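Long-range contacts in putative L-alanine-DL-glutamate epimerase (PDB 3GO2), which binds magnesium and probably acts as a racemase or epimerase of the mandelate racemase/muconate lactonizing enzyme family: residues 9-14 against 382-387; 124-129 against 160-165; 213-218 against 240-245. All blocks are in the same frame, centred on the assembly; numbering follows the deposited sequence.

In the fold
Interactions 2 and 3 sit side by side in the C-terminal barrel, their centres about 10 Å apart, where strands 161-168 and 215-219 are neighbouring parallel strands of the barrel sheet. They touch through the backbone, where Leu217 N probably bonds to Ile162 O, and at the metal site, where Lys163 NZ forms a salt bridge of 2.7 Å with Glu245 OE2. Glu245 binds magnesium together with Asp219 and Glu269, while His125, Lys163 and Asn165 of interaction 2 belong to sites for fumarate or 2-oxoglutarate, neither bound in this model. Interaction 1 ties the first strand of the N-terminal domain to the last helix of the model, its centre about 28 Å from that of interaction 2 and 36 Å from that of interaction 3.

Interaction 1: residues 9-14 against 382-387; sequences DTLCCD and EAILAH
Ile384 lays its two branches against different residues of strand 9-14. Its CD1 meets Leu11 CD2 at 3.7 Å, the two side chains crossing at about a right angle, while CG2, anti to the backbone N, comes within 3.9 Å of Cys13 CB and also lies against the carbonyl oxygen of Cys12. Phe22 of the adjoining strand 19-27 also touches Ile384. The contact joins an edge strand of the three-stranded antiparallel sheet in the enolase-like N-terminal domain to helix 381-386, which lies close to the end of the modelled chain. Strand and helix segments run at 51° to each other, 7.4 Å apart at their closest. Where the helix gives way to the C-terminal tail, the chain is fixed by a short, nearly straight bond from Asp14 N to His387 O, 2.7 Å long. Two waters bridge the segments: one donates to both Cys12 O and Ile384 O; the other donates to Asp14 OD2 and lies 2.8 Å from His387 ND1, in the plane of the imidazole at its edge. His387 NE2 is hydrogen-bonded to Glu354, and the ring stacks on Trp351, whose NE1 bonds to Asp14 O.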
ATOM      1  N   ASP A   9      33.864 -30.208 -19.319  1.00 16.76           N
ATOM      2  CA  ASP A   9      34.446 -29.595 -20.510  1.00 17.69           C
ATOM      3  C   ASP A   9      33.409 -28.737 -21.218  1.00 17.62           C
ATOM      4  O   ASP A   9      32.200 -28.968 -21.081  1.00 17.00           O
ATOM      5  CB  ASP A   9      34.900 -30.683 -21.477  1.00 18.61           C
ATOM      6  CG  ASP A   9      35.921 -31.638 -20.874  1.00 21.83           C
ATOM      7  OD1 ASP A   9      36.942 -31.149 -20.359  1.00 24.16           O
ATOM      8  OD2 ASP A   9      35.686 -32.873 -20.932  1.00 26.29           O
ATOM      9  N   THR A  10      33.870 -27.754 -21.989  1.00 17.07           N
ATOM     10  CA  THR A  10      32.962 -26.981 -22.830  1.00 17.44           C
ATOM     11  C   THR A  10      33.378 -27.118 -24.274  1.00 17.16           C
ATOM     12  O   THR A  10      34.574 -27.269 -24.563  1.00 18.43           O
ATOM     13  CB  THR A  10      32.936 -25.471 -22.440  1.00 17.92           C
ATOM     14  OG1 THR A  10      34.255 -24.930 -22.511  1.00 18.74           O
ATOM     15  CG2 THR A  10      32.383 -25.270 -21.015  1.00 17.59           C
ATOM     16  N   LEU A  11      32.398 -27.090 -25.170  1.00 16.82           N
ATOM     17  CA  LEU A  11      32.612 -27.199 -26.607  1.00 17.46           C
ATOM     18  C   LEU A  11      31.838 -26.112 -27.325  1.00 17.37           C
ATOM     19  O   LEU A  11      30.845 -25.599 -26.815  1.00 16.85           O
ATOM     20  CB  LEU A  11      32.155 -28.566 -27.136  1.00 17.46           C
ATOM     21  CG  LEU A  11      32.832 -29.858 -26.657  1.00 19.05           C
ATOM     22  CD1 LEU A  11      32.670 -30.165 -25.141  1.00 21.22           C
ATOM     23  CD2 LEU A  11      32.271 -31.035 -27.477  1.00 19.03           C
ATOM     24  N   CYS A  12      32.272 -25.773 -28.524  1.00 17.83           N
ATOM     25  CA  CYS A  12      31.619 -24.700 -29.301  1.00 18.29           C
ATOM     26  C   CYS A  12      31.666 -25.037 -30.788  1.00 18.11           C
ATOM     27  O   CYS A  12      32.644 -25.601 -31.261  1.00 18.24           O
ATOM     28  CB  CYS A  12      32.332 -23.384 -28.995  1.00 19.02           C
ATOM     29  SG  CYS A  12      31.644 -21.934 -29.800  1.00 23.03           S
ATOM     30  N   CYS A  13      30.591 -24.745 -31.526  1.00 17.76           N
ATOM     31  CA  CYS A  13      30.593 -24.940 -32.964  1.00 17.93           C
ATOM     32  C   CYS A  13      29.839 -23.839 -33.678  1.00 17.86           C
ATOM     33  O   CYS A  13      29.029 -23.101 -33.088  1.00 18.08           O
ATOM     34  CB  CYS A  13      30.020 -26.313 -33.322  1.00 18.38           C
ATOM     35  SG  CYS A  13      28.227 -26.467 -33.104  1.00 18.50           S
ATOM     36  N   ASP A  14      30.109 -23.726 -34.969  1.00 17.59           N
ATOM     37  CA  ASP A  14      29.461 -22.724 -35.811  1.00 17.73           C
ATOM     38  C   ASP A  14      27.967 -23.008 -35.937  1.00 17.97           C
ATOM     39  O   ASP A  14      27.568 -24.147 -36.174  1.00 16.69           O
ATOM     40  CB  ASP A  14      30.053 -22.783 -37.227  1.00 17.95           C
ATOM     41  CG  ASP A  14      29.526 -21.692 -38.104  1.00 20.66           C
ATOM     42  OD1 ASP A  14      29.621 -20.527 -37.698  1.00 27.63           O
ATOM     43  OD2 ASP A  14      28.985 -21.997 -39.175  1.00 28.43           O
ATOM     44  N   GLU A 382      32.542 -35.388 -33.191  1.00 18.51           N
ATOM     45  CA  GLU A 382      33.174 -35.257 -34.504  1.00 19.00           C
ATOM     46  C   GLU A 382      32.483 -34.178 -35.354  1.00 18.47           C
ATOM     47  O   GLU A 382      33.143 -33.414 -36.086  1.00 18.45           O
ATOM     48  CB  GLU A 382      33.183 -36.602 -35.235  1.00 20.21           C
ATOM     49  CG  GLU A 382      33.933 -36.552 -36.564  1.00 22.02           C
ATOM     50  CD  GLU A 382      34.067 -37.891 -37.239  1.00 25.15           C
ATOM     51  OE1 GLU A 382      33.475 -38.888 -36.765  1.00 23.15           O
ATOM     52  OE2 GLU A 382      34.827 -37.932 -38.246  1.00 28.74           O
ATOM     53  N   ALA A 383      31.155 -34.114 -35.260  1.00 17.23           N
ATOM     54  CA  ALA A 383      30.383 -33.156 -36.065  1.00 17.22           C
ATOM     55  C   ALA A 383      30.609 -31.726 -35.568  1.00 16.76           C
ATOM     56  O   ALA A 383      30.726 -30.796 -36.365  1.00 17.60           O
ATOM     57  CB  ALA A 383      28.916 -33.504 -36.063  1.00 16.71           C
ATOM     58  N   ILE A 384      30.717 -31.548 -34.254  1.00 16.81           N
ATOM     59  CA  ILE A 384      31.069 -30.250 -33.674  1.00 17.32           C
ATOM     60  C   ILE A 384      32.380 -29.769 -34.273  1.00 17.85           C
ATOM     61  O   ILE A 384      32.535 -28.613 -34.638  1.00 17.93           O
ATOM     62  CB  ILE A 384      31.160 -30.340 -32.142  1.00 17.36           C
ATOM     63  CG1 ILE A 384      29.740 -30.424 -31.573  1.00 17.83           C
ATOM     64  CG2 ILE A 384      31.934 -29.155 -31.552  1.00 17.84           C
ATOM     65  CD1 ILE A 384      29.681 -30.764 -30.112  1.00 19.53           C
ATOM     66  N   LEU A 385      33.339 -30.669 -34.391  1.00 18.12           N
ATOM     67  CA  LEU A 385      34.662 -30.250 -34.871  1.00 19.71           C
ATOM     68  C   LEU A 385      34.702 -30.048 -36.380  1.00 20.01           C
ATOM     69  O   LEU A 385      35.629 -29.413 -36.885  1.00 21.43           O
ATOM     70  CB  LEU A 385      35.736 -31.230 -34.425  1.00 20.84           C
ATOM     71  CG  LEU A 385      35.987 -31.232 -32.918  1.00 22.03           C
ATOM     72  CD1 LEU A 385      36.831 -32.463 -32.514  1.00 22.63           C
ATOM     73  CD2 LEU A 385      36.595 -29.934 -32.412  1.00 24.52           C
ATOM     74  N   ALA A 386      33.706 -30.559 -37.100  1.00 19.86           N
ATOM     75  CA  ALA A 386      33.585 -30.326 -38.539  1.00 20.41           C
ATOM     76  C   ALA A 386      33.003 -28.962 -38.833  1.00 20.97           C
ATOM     77  O   ALA A 386      33.007 -28.514 -40.010  1.00 21.77           O
ATOM     78  CB  ALA A 386      32.734 -31.395 -39.184  1.00 20.33           C
ATOM     79  N   HIS A 387      32.507 -28.303 -37.778  1.00 20.22           N
ATOM     80  CA  HIS A 387      31.916 -26.957 -37.847  1.00 20.56           C
ATOM     81  C   HIS A 387      32.571 -25.978 -36.868  1.00 21.21           C
ATOM     82  O   HIS A 387      31.955 -25.454 -35.918  1.00 20.20           O
ATOM     83  CB  HIS A 387      30.405 -27.083 -37.613  1.00 20.54           C
ATOM     84  CG  HIS A 387      29.719 -27.819 -38.711  1.00 19.92           C
ATOM     85  ND1 HIS A 387      29.447 -27.239 -39.933  1.00 21.23           N
ATOM     86  CD2 HIS A 387      29.327 -29.113 -38.812  1.00 19.97           C
ATOM     87  CE1 HIS A 387      28.857 -28.127 -40.715  1.00 20.36           C
ATOM     88  NE2 HIS A 387      28.775 -29.271 -40.061  1.00 21.05           N
TER
HETATM   89  O   HOH W   1      34.126 -26.783 -33.251  1.00 18.21           O
HETATM   90  O   HOH W   2      29.919 -24.496 -40.299  1.00 27.66           O

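Interaction 2: residues 124-129 against 160-165; sequences SHCPTW and RAIKTN
Asn165 reaches across to Thr128 and donates from ND2 to OG1 at 2.7 Å, with the hydroxyl oxygen 16° out of the amide plane. This is the mouth of the C-terminal barrel of the mandelate racemase/muconate lactonizing enzyme family, where the loop after strand 118-123 runs alongside barrel strand 161-168. The second direct bond is backbone to backbone: Cys126 N donates to Lys163 O at 2.9 Å, the donor lying nearly along the C=O axis. Beside it Cys126 SG, anti to its own backbone N (chi1 180°), rests 3.8 Å from Ile162 CG2. Pro127, which follows a cis peptide and is the N-cap residue of helix 128-132, packs its CD 3.4 Å from Thr164 OG1, which is hydrogen-bonded to His202.

Further out, the polar groups are held by a second shell. Lys163 bends at chi3 (80°), and its CE passes 3.5 Å from Ser124 OG; its NZ forms a salt bridge with Glu245 and a hydrogen bond with Tyr122 OH. Ser124 OG itself bonds to Glu343. His125, Lys163 and Asn165 all belong to sites for 2-oxoglutarate or fumarate, neither of which is bound here. Asp345 bonds to His125 ND1, and Trp129 CZ2 lies over the centre of one face of the imidazole. Offset toward the rim of the opposite face is a water that accepts from His125 N and, at 2.8 Å, from Asn165 ND2.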
ATOM      1  N   SER A 124       8.586 -19.981 -33.876  1.00 14.65           N
ATOM      2  CA  SER A 124       9.155 -18.686 -33.495  1.00 14.95           C
ATOM      3  C   SER A 124      10.036 -18.080 -34.574  1.00 15.85           C
ATOM      4  O   SER A 124      10.414 -18.757 -35.539  1.00 16.36           O
ATOM      5  CB  SER A 124       9.903 -18.853 -32.179  1.00 15.51           C
ATOM      6  OG  SER A 124      10.134 -17.605 -31.541  1.00 14.36           O
ATOM      7  N   HIS A 125      10.375 -16.803 -34.426  1.00 15.65           N
ATOM      8  CA  HIS A 125      11.194 -16.100 -35.433  1.00 16.27           C
ATOM      9  C   HIS A 125      10.689 -16.352 -36.853  1.00 16.26           C
ATOM     10  O   HIS A 125      11.459 -16.713 -37.783  1.00 16.07           O
ATOM     11  CB  HIS A 125      12.648 -16.485 -35.279  1.00 15.95           C
ATOM     12  CG  HIS A 125      13.153 -16.219 -33.893  1.00 16.46           C
ATOM     13  ND1 HIS A 125      13.216 -17.201 -32.930  1.00 16.92           N
ATOM     14  CD2 HIS A 125      13.504 -15.061 -33.281  1.00 19.32           C
ATOM     15  CE1 HIS A 125      13.625 -16.665 -31.792  1.00 18.30           C
ATOM     16  NE2 HIS A 125      13.812 -15.373 -31.978  1.00 18.40           N
ATOM     17  N   CYS A 126       9.392 -16.115 -36.990  1.00 16.84           N
ATOM     18  CA  CYS A 126       8.620 -16.439 -38.188  1.00 16.79           C
ATOM     19  C   CYS A 126       7.859 -15.206 -38.631  1.00 16.96           C
ATOM     20  O   CYS A 126       6.782 -14.926 -38.097  1.00 18.68           O
ATOM     21  CB  CYS A 126       7.632 -17.547 -37.856  1.00 16.73           C
ATOM     22  SG  CYS A 126       6.597 -18.041 -39.293  1.00 19.15           S
ATOM     23  N   PRO A 127       8.367 -14.485 -39.637  1.00 17.71           N
ATOM     24  CA  PRO A 127       9.453 -14.784 -40.594  1.00 17.43           C
ATOM     25  C   PRO A 127      10.829 -14.186 -40.261  1.00 17.50           C
ATOM     26  O   PRO A 127      11.702 -14.028 -41.135  1.00 16.38           O
ATOM     27  CB  PRO A 127       8.908 -14.180 -41.902  1.00 17.82           C
ATOM     28  CG  PRO A 127       7.996 -13.052 -41.436  1.00 18.57           C
ATOM     29  CD  PRO A 127       7.671 -13.228 -39.992  1.00 17.36           C
ATOM     30  N   THR A 128      11.043 -13.868 -38.986  1.00 17.44           N
ATOM     31  CA  THR A 128      12.244 -13.180 -38.562  1.00 16.91           C
ATOM     32  C   THR A 128      13.567 -13.779 -39.055  1.00 17.62           C
ATOM     33  O   THR A 128      14.428 -13.044 -39.545  1.00 18.82           O
ATOM     34  CB  THR A 128      12.234 -13.096 -37.034  1.00 16.30           C
ATOM     35  OG1 THR A 128      10.984 -12.563 -36.614  1.00 17.23           O
ATOM     36  CG2 THR A 128      13.388 -12.296 -36.492  1.00 16.19           C
ATOM     37  N   TRP A 129      13.721 -15.096 -38.918  1.00 17.85           N
ATOM     38  CA  TRP A 129      14.906 -15.801 -39.383  1.00 18.72           C
ATOM     39  C   TRP A 129      15.089 -15.720 -40.902  1.00 17.96           C
ATOM     40  O   TRP A 129      16.194 -15.523 -41.360  1.00 18.90           O
ATOM     41  CB  TRP A 129      14.865 -17.261 -38.933  1.00 19.46           C
ATOM     42  CG  TRP A 129      15.384 -17.565 -37.541  1.00 19.81           C
ATOM     43  CD1 TRP A 129      15.511 -18.812 -36.994  1.00 23.06           C
ATOM     44  CD2 TRP A 129      15.834 -16.644 -36.530  1.00 20.44           C
ATOM     45  NE1 TRP A 129      16.002 -18.726 -35.717  1.00 20.77           N
ATOM     46  CE2 TRP A 129      16.205 -17.411 -35.408  1.00 21.34           C
ATOM     47  CE3 TRP A 129      15.928 -15.253 -36.454  1.00 21.61           C
ATOM     48  CZ2 TRP A 129      16.668 -16.837 -34.218  1.00 21.23           C
ATOM     49  CZ3 TRP A 129      16.410 -14.685 -35.289  1.00 21.74           C
ATOM     50  CH2 TRP A 129      16.769 -15.477 -34.182  1.00 22.41           C
ATOM     51  N   ARG A 160       0.090 -24.163 -35.238  1.00 19.29           N
ATOM     52  CA  ARG A 160      -1.103 -23.523 -34.711  1.00 19.33           C
ATOM     53  C   ARG A 160      -0.850 -22.093 -34.276  1.00 17.53           C
ATOM     54  O   ARG A 160      -1.809 -21.384 -33.936  1.00 17.08           O
ATOM     55  CB  ARG A 160      -1.602 -24.286 -33.503  1.00 20.25           C
ATOM     56  CG  ARG A 160      -1.921 -25.753 -33.780  1.00 24.00           C
ATOM     57  CD  ARG A 160      -2.056 -26.512 -32.492  1.00 28.05           C
ATOM     58  NE  ARG A 160      -2.293 -27.935 -32.738  1.00 28.28           N
ATOM     59  CZ  ARG A 160      -2.588 -28.827 -31.794  1.00 30.92           C
ATOM     60  NH1 ARG A 160      -2.682 -28.469 -30.507  1.00 31.44           N
ATOM     61  NH2 ARG A 160      -2.785 -30.094 -32.145  1.00 29.40           N
ATOM     62  N   ALA A 161       0.424 -21.708 -34.240  1.00 15.88           N
ATOM     63  CA  ALA A 161       0.846 -20.373 -33.783  1.00 15.76           C
ATOM     64  C   ALA A 161       2.217 -20.017 -34.328  1.00 15.54           C
ATOM     65  O   ALA A 161       3.057 -20.894 -34.523  1.00 16.34           O
ATOM     66  CB  ALA A 161       0.836 -20.296 -32.269  1.00 16.23           C
ATOM     67  N   ILE A 162       2.427 -18.731 -34.604  1.00 14.51           N
ATOM     68  CA  ILE A 162       3.707 -18.209 -35.074  1.00 14.13           C
ATOM     69  C   ILE A 162       4.036 -16.930 -34.313  1.00 14.38           C
ATOM     70  O   ILE A 162       3.117 -16.233 -33.877  1.00 14.68           O
ATOM     71  CB  ILE A 162       3.686 -17.895 -36.616  1.00 15.24           C
ATOM     72  CG1 ILE A 162       2.610 -16.880 -36.965  1.00 15.53           C
ATOM     73  CG2 ILE A 162       3.469 -19.185 -37.408  1.00 15.03           C
ATOM     74  CD1 ILE A 162       2.515 -16.580 -38.472  1.00 17.20           C
ATOM     75  N   LYS A 163       5.329 -16.630 -34.165  1.00 13.71           N
ATOM     76  CA  LYS A 163       5.768 -15.399 -33.533  1.00 13.58           C
ATOM     77  C   LYS A 163       6.649 -14.574 -34.433  1.00 14.22           C
ATOM     78  O   LYS A 163       7.591 -15.092 -35.005  1.00 14.94           O
ATOM     79  CB  LYS A 163       6.507 -15.684 -32.241  1.00 13.68           C
ATOM     80  CG  LYS A 163       6.706 -14.430 -31.387  1.00 13.93           C
ATOM     81  CD  LYS A 163       7.192 -14.704 -29.946  1.00 12.97           C
ATOM     82  CE  LYS A 163       8.689 -14.975 -29.817  1.00 13.75           C
ATOM     83  NZ  LYS A 163       9.094 -15.315 -28.402  1.00 15.59           N
ATOM     84  N   THR A 164       6.348 -13.285 -34.541  1.00 14.82           N
ATOM     85  CA  THR A 164       7.187 -12.361 -35.296  1.00 14.70           C
ATOM     86  C   THR A 164       7.736 -11.254 -34.386  1.00 15.27           C
ATOM     87  O   THR A 164       7.419 -11.193 -33.195  1.00 15.63           O
ATOM     88  CB  THR A 164       6.422 -11.738 -36.506  1.00 15.50           C
ATOM     89  OG1 THR A 164       7.366 -11.112 -37.379  1.00 15.35           O
ATOM     90  CG2 THR A 164       5.313 -10.750 -36.053  1.00 15.71           C
ATOM     91  N   ASN A 165       8.543 -10.385 -34.974  1.00 14.12           N
ATOM     92  CA  ASN A 165       9.180  -9.259 -34.274  1.00 15.44           C
ATOM     93  C   ASN A 165       8.812  -7.966 -35.027  1.00 15.99           C
ATOM     94  O   ASN A 165       7.761  -7.911 -35.683  1.00 16.15           O
ATOM     95  CB  ASN A 165      10.677  -9.480 -34.194  1.00 14.68           C
ATOM     96  CG  ASN A 165      11.053 -10.731 -33.410  1.00 14.87           C
ATOM     97  OD1 ASN A 165      11.422 -10.655 -32.210  1.00 19.58           O
ATOM     98  ND2 ASN A 165      10.965 -11.876 -34.053  1.00 13.07           N
TER
HETATM   99  O   HOH W   3      10.112 -14.266 -32.917  1.00 17.39           O

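Interaction 3: residues 213-218 against 240-245; sequences DVEILL and DLFWVE
Leu217 is wedged against two aromatic side chains, Phe242 and Trp243. It runs alongside Phe242 in the same direction and brings CD1 to 3.5 Å from Phe242 CB. Its other methyl, CD2, sits 3.7 Å from the centroid of the five-membered ring of Trp243 in a CH-pi contact. With CG between backbone N and carbonyl carbon (chi1 78°), the indole turns one face to this methyl. Glu215 crosses Phe242 at about a right angle, its carboxylate plane turned 77° from the ring; CD lies at the ring edge, and OE1 approaches Phe242 CB.

Leu218 and Ile216 pack with Leu241 and helix 193-210 instead, Leu218 and Val244 lying on the sheet face opposite to Leu217 and Trp243. The backbones that carry these side chains belong to a beta-alpha-beta unit of the enolase-family barrel, its parallel strands connected through helix 226-235. Three backbone bonds join the segments: Phe242 N to Ile216 O, Leu218 N to Trp243 O at 3.0 Å, and Glu245 N to Leu218 O at 2.8 Å.

At the outer end, Glu215 OE1 and Asp240 OD2 stand 4.4 Å apart. One water donates to both Glu215 OE1 and Asp240 OD1; a second links Glu215 OE1 with Ile216 N and Asp240 O. Arg193 of the second subunit forms a salt bridge with Asp240 OD2, and its positive charge probably eases the repulsion between the two acids. At the other end, the backbone bond to Leu218 O anchors Glu245, whose carboxylate binds magnesium, has Lys163 as a second partner and accepts a weak bond from Trp243 NE1; the strand pairing thus probably helps to position this metal ligand.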
ATOM      1  N   ASP A 213      -7.383 -18.985 -38.066  1.00 30.56           N
ATOM      2  CA  ASP A 213      -7.153 -20.029 -37.059  1.00 30.18           C
ATOM      3  C   ASP A 213      -5.698 -20.320 -36.637  1.00 28.23           C
ATOM      4  O   ASP A 213      -5.455 -21.186 -35.798  1.00 30.68           O
ATOM      5  CB  ASP A 213      -7.774 -21.321 -37.526  1.00 30.73           C
ATOM      6  CG  ASP A 213      -9.265 -21.202 -37.719  1.00 32.85           C
ATOM      7  OD1 ASP A 213      -9.928 -20.547 -36.896  1.00 36.05           O
ATOM      8  OD2 ASP A 213      -9.768 -21.743 -38.707  1.00 37.59           O
ATOM      9  N   VAL A 214      -4.737 -19.663 -37.246  1.00 24.53           N
ATOM     10  CA  VAL A 214      -3.366 -19.751 -36.785  1.00 21.67           C
ATOM     11  C   VAL A 214      -3.165 -18.521 -35.913  1.00 20.44           C
ATOM     12  O   VAL A 214      -3.495 -17.409 -36.314  1.00 21.06           O
ATOM     13  CB  VAL A 214      -2.377 -19.765 -37.959  1.00 21.25           C
ATOM     14  CG1 VAL A 214      -0.945 -19.519 -37.471  1.00 20.62           C
ATOM     15  CG2 VAL A 214      -2.473 -21.097 -38.677  1.00 20.95           C
ATOM     16  N   GLU A 215      -2.663 -18.728 -34.701  1.00 18.32           N
ATOM     17  CA  GLU A 215      -2.483 -17.611 -33.752  1.00 17.76           C
ATOM     18  C   GLU A 215      -1.193 -16.862 -34.051  1.00 16.21           C
ATOM     19  O   GLU A 215      -0.220 -17.459 -34.487  1.00 15.40           O
ATOM     20  CB  GLU A 215      -2.433 -18.162 -32.339  1.00 18.38           C
ATOM     21  CG  GLU A 215      -3.736 -18.747 -31.877  1.00 20.85           C
ATOM     22  CD  GLU A 215      -4.598 -17.756 -31.162  1.00 25.01           C
ATOM     23  OE1 GLU A 215      -4.207 -16.578 -31.056  1.00 23.92           O
ATOM     24  OE2 GLU A 215      -5.662 -18.168 -30.683  1.00 26.64           O
ATOM     25  N   ILE A 216      -1.187 -15.548 -33.824  1.00 15.42           N
ATOM     26  CA  ILE A 216      -0.010 -14.722 -34.070  1.00 14.83           C
ATOM     27  C   ILE A 216       0.446 -14.117 -32.737  1.00 14.68           C
ATOM     28  O   ILE A 216      -0.352 -13.515 -32.019  1.00 14.57           O
ATOM     29  CB  ILE A 216      -0.323 -13.606 -35.092  1.00 14.86           C
ATOM     30  CG1 ILE A 216      -0.578 -14.237 -36.478  1.00 15.78           C
ATOM     31  CG2 ILE A 216       0.818 -12.608 -35.196  1.00 17.06           C
ATOM     32  CD1 ILE A 216      -1.052 -13.254 -37.524  1.00 17.56           C
ATOM     33  N   LEU A 217       1.718 -14.331 -32.420  1.00 13.68           N
ATOM     34  CA  LEU A 217       2.394 -13.754 -31.261  1.00 13.95           C
ATOM     35  C   LEU A 217       3.290 -12.632 -31.771  1.00 14.01           C
ATOM     36  O   LEU A 217       3.888 -12.742 -32.855  1.00 14.33           O
ATOM     37  CB  LEU A 217       3.258 -14.809 -30.549  1.00 13.02           C
ATOM     38  CG  LEU A 217       2.557 -15.959 -29.820  1.00 13.44           C
ATOM     39  CD1 LEU A 217       1.727 -16.926 -30.764  1.00 14.10           C
ATOM     40  CD2 LEU A 217       3.638 -16.727 -29.089  1.00 13.99           C
ATOM     41  N   LEU A 218       3.421 -11.566 -30.979  1.00 14.01           N
ATOM     42  CA  LEU A 218       4.242 -10.417 -31.328  1.00 14.30           C
ATOM     43  C   LEU A 218       5.281 -10.198 -30.228  1.00 14.53           C
ATOM     44  O   LEU A 218       4.923  -9.996 -29.081  1.00 15.99           O
ATOM     45  CB  LEU A 218       3.407  -9.159 -31.499  1.00 13.94           C
ATOM     46  CG  LEU A 218       4.165  -7.857 -31.791  1.00 14.17           C
ATOM     47  CD1 LEU A 218       4.993  -7.937 -33.105  1.00 16.54           C
ATOM     48  CD2 LEU A 218       3.180  -6.672 -31.845  1.00 15.98           C
ATOM     49  N   ASP A 240      -6.078  -9.521 -33.449  1.00 20.05           N
ATOM     50  CA  ASP A 240      -6.131 -10.706 -32.617  1.00 20.15           C
ATOM     51  C   ASP A 240      -4.712 -11.220 -32.357  1.00 18.50           C
ATOM     52  O   ASP A 240      -4.096 -11.783 -33.250  1.00 17.93           O
ATOM     53  CB  ASP A 240      -6.956 -11.782 -33.310  1.00 21.43           C
ATOM     54  CG  ASP A 240      -7.042 -13.066 -32.520  1.00 23.94           C
ATOM     55  OD1 ASP A 240      -6.979 -13.027 -31.272  1.00 26.82           O
ATOM     56  OD2 ASP A 240      -7.213 -14.119 -33.174  1.00 28.71           O
ATOM     57  N   LEU A 241      -4.172 -10.969 -31.161  1.00 17.40           N
ATOM     58  CA  LEU A 241      -2.818 -11.432 -30.820  1.00 16.41           C
ATOM     59  C   LEU A 241      -2.832 -12.379 -29.625  1.00 16.13           C
ATOM     60  O   LEU A 241      -3.415 -12.082 -28.577  1.00 16.68           O
ATOM     61  CB  LEU A 241      -1.890 -10.253 -30.502  1.00 15.86           C
ATOM     62  CG  LEU A 241      -1.731  -9.230 -31.633  1.00 16.49           C
ATOM     63  CD1 LEU A 241      -1.031  -7.948 -31.201  1.00 17.89           C
ATOM     64  CD2 LEU A 241      -0.972  -9.891 -32.778  1.00 18.88           C
ATOM     65  N   PHE A 242      -2.145 -13.498 -29.781  1.00 15.05           N
ATOM     66  CA  PHE A 242      -2.042 -14.536 -28.754  1.00 14.47           C
ATOM     67  C   PHE A 242      -1.332 -13.975 -27.535  1.00 14.63           C
ATOM     68  O   PHE A 242      -1.743 -14.184 -26.399  1.00 14.81           O
ATOM     69  CB  PHE A 242      -1.266 -15.698 -29.357  1.00 15.19           C
ATOM     70  CG  PHE A 242      -1.049 -16.870 -28.452  1.00 14.20           C
ATOM     71  CD1 PHE A 242      -1.807 -18.023 -28.597  1.00 14.69           C
ATOM     72  CD2 PHE A 242      -0.018 -16.879 -27.529  1.00 13.28           C
ATOM     73  CE1 PHE A 242      -1.544 -19.125 -27.811  1.00 14.91           C
ATOM     74  CE2 PHE A 242       0.211 -17.980 -26.721  1.00 13.99           C
ATOM     75  CZ  PHE A 242      -0.532 -19.108 -26.879  1.00 14.82           C
ATOM     76  N   TRP A 243      -0.267 -13.225 -27.794  1.00 14.41           N
ATOM     77  CA  TRP A 243       0.366 -12.424 -26.783  1.00 13.49           C
ATOM     78  C   TRP A 243       1.187 -11.306 -27.418  1.00 13.15           C
ATOM     79  O   TRP A 243       1.583 -11.387 -28.593  1.00 14.37           O
ATOM     80  CB  TRP A 243       1.181 -13.264 -25.783  1.00 14.04           C
ATOM     81  CG  TRP A 243       2.549 -13.798 -26.145  1.00 13.54           C
ATOM     82  CD1 TRP A 243       3.545 -13.173 -26.856  1.00 13.57           C
ATOM     83  CD2 TRP A 243       3.094 -15.032 -25.688  1.00 12.33           C
ATOM     84  NE1 TRP A 243       4.665 -13.963 -26.896  1.00 14.26           N
ATOM     85  CE2 TRP A 243       4.424 -15.106 -26.168  1.00 14.05           C
ATOM     86  CE3 TRP A 243       2.599 -16.083 -24.887  1.00 13.53           C
ATOM     87  CZ2 TRP A 243       5.244 -16.196 -25.905  1.00 12.94           C
ATOM     88  CZ3 TRP A 243       3.409 -17.157 -24.630  1.00 13.71           C
ATOM     89  CH2 TRP A 243       4.731 -17.215 -25.138  1.00 14.31           C
ATOM     90  N   VAL A 244       1.473 -10.289 -26.606  1.00 12.24           N
ATOM     91  CA  VAL A 244       2.474  -9.278 -26.929  1.00 12.43           C
ATOM     92  C   VAL A 244       3.543  -9.400 -25.839  1.00 12.68           C
ATOM     93  O   VAL A 244       3.269  -9.311 -24.644  1.00 13.51           O
ATOM     94  CB  VAL A 244       1.916  -7.861 -26.944  1.00 13.09           C
ATOM     95  CG1 VAL A 244       3.033  -6.854 -27.230  1.00 14.33           C
ATOM     96  CG2 VAL A 244       0.808  -7.748 -27.953  1.00 15.21           C
ATOM     97  N   GLU A 245       4.759  -9.672 -26.286  1.00 12.59           N
ATOM     98  CA  GLU A 245       5.880  -9.982 -25.423  1.00 13.04           C
ATOM     99  C   GLU A 245       6.771  -8.773 -25.253  1.00 13.41           C
ATOM    100  O   GLU A 245       7.249  -8.184 -26.244  1.00 13.86           O
ATOM    101  CB  GLU A 245       6.648 -11.146 -26.052  1.00 13.31           C
ATOM    102  CG  GLU A 245       7.744 -11.728 -25.250  1.00 14.24           C
ATOM    103  CD  GLU A 245       8.323 -13.017 -25.899  1.00 17.95           C
ATOM    104  OE1 GLU A 245       9.425 -13.419 -25.489  1.00 18.40           O
ATOM    105  OE2 GLU A 245       7.667 -13.642 -26.769  1.00 17.42           O
TER
HETATM  106  O   HOH W   4      -3.720 -14.625 -32.908  1.00 17.57           O
HETATM  107  O   HOH W   5      -5.641 -14.697 -29.580  1.00 28.64           O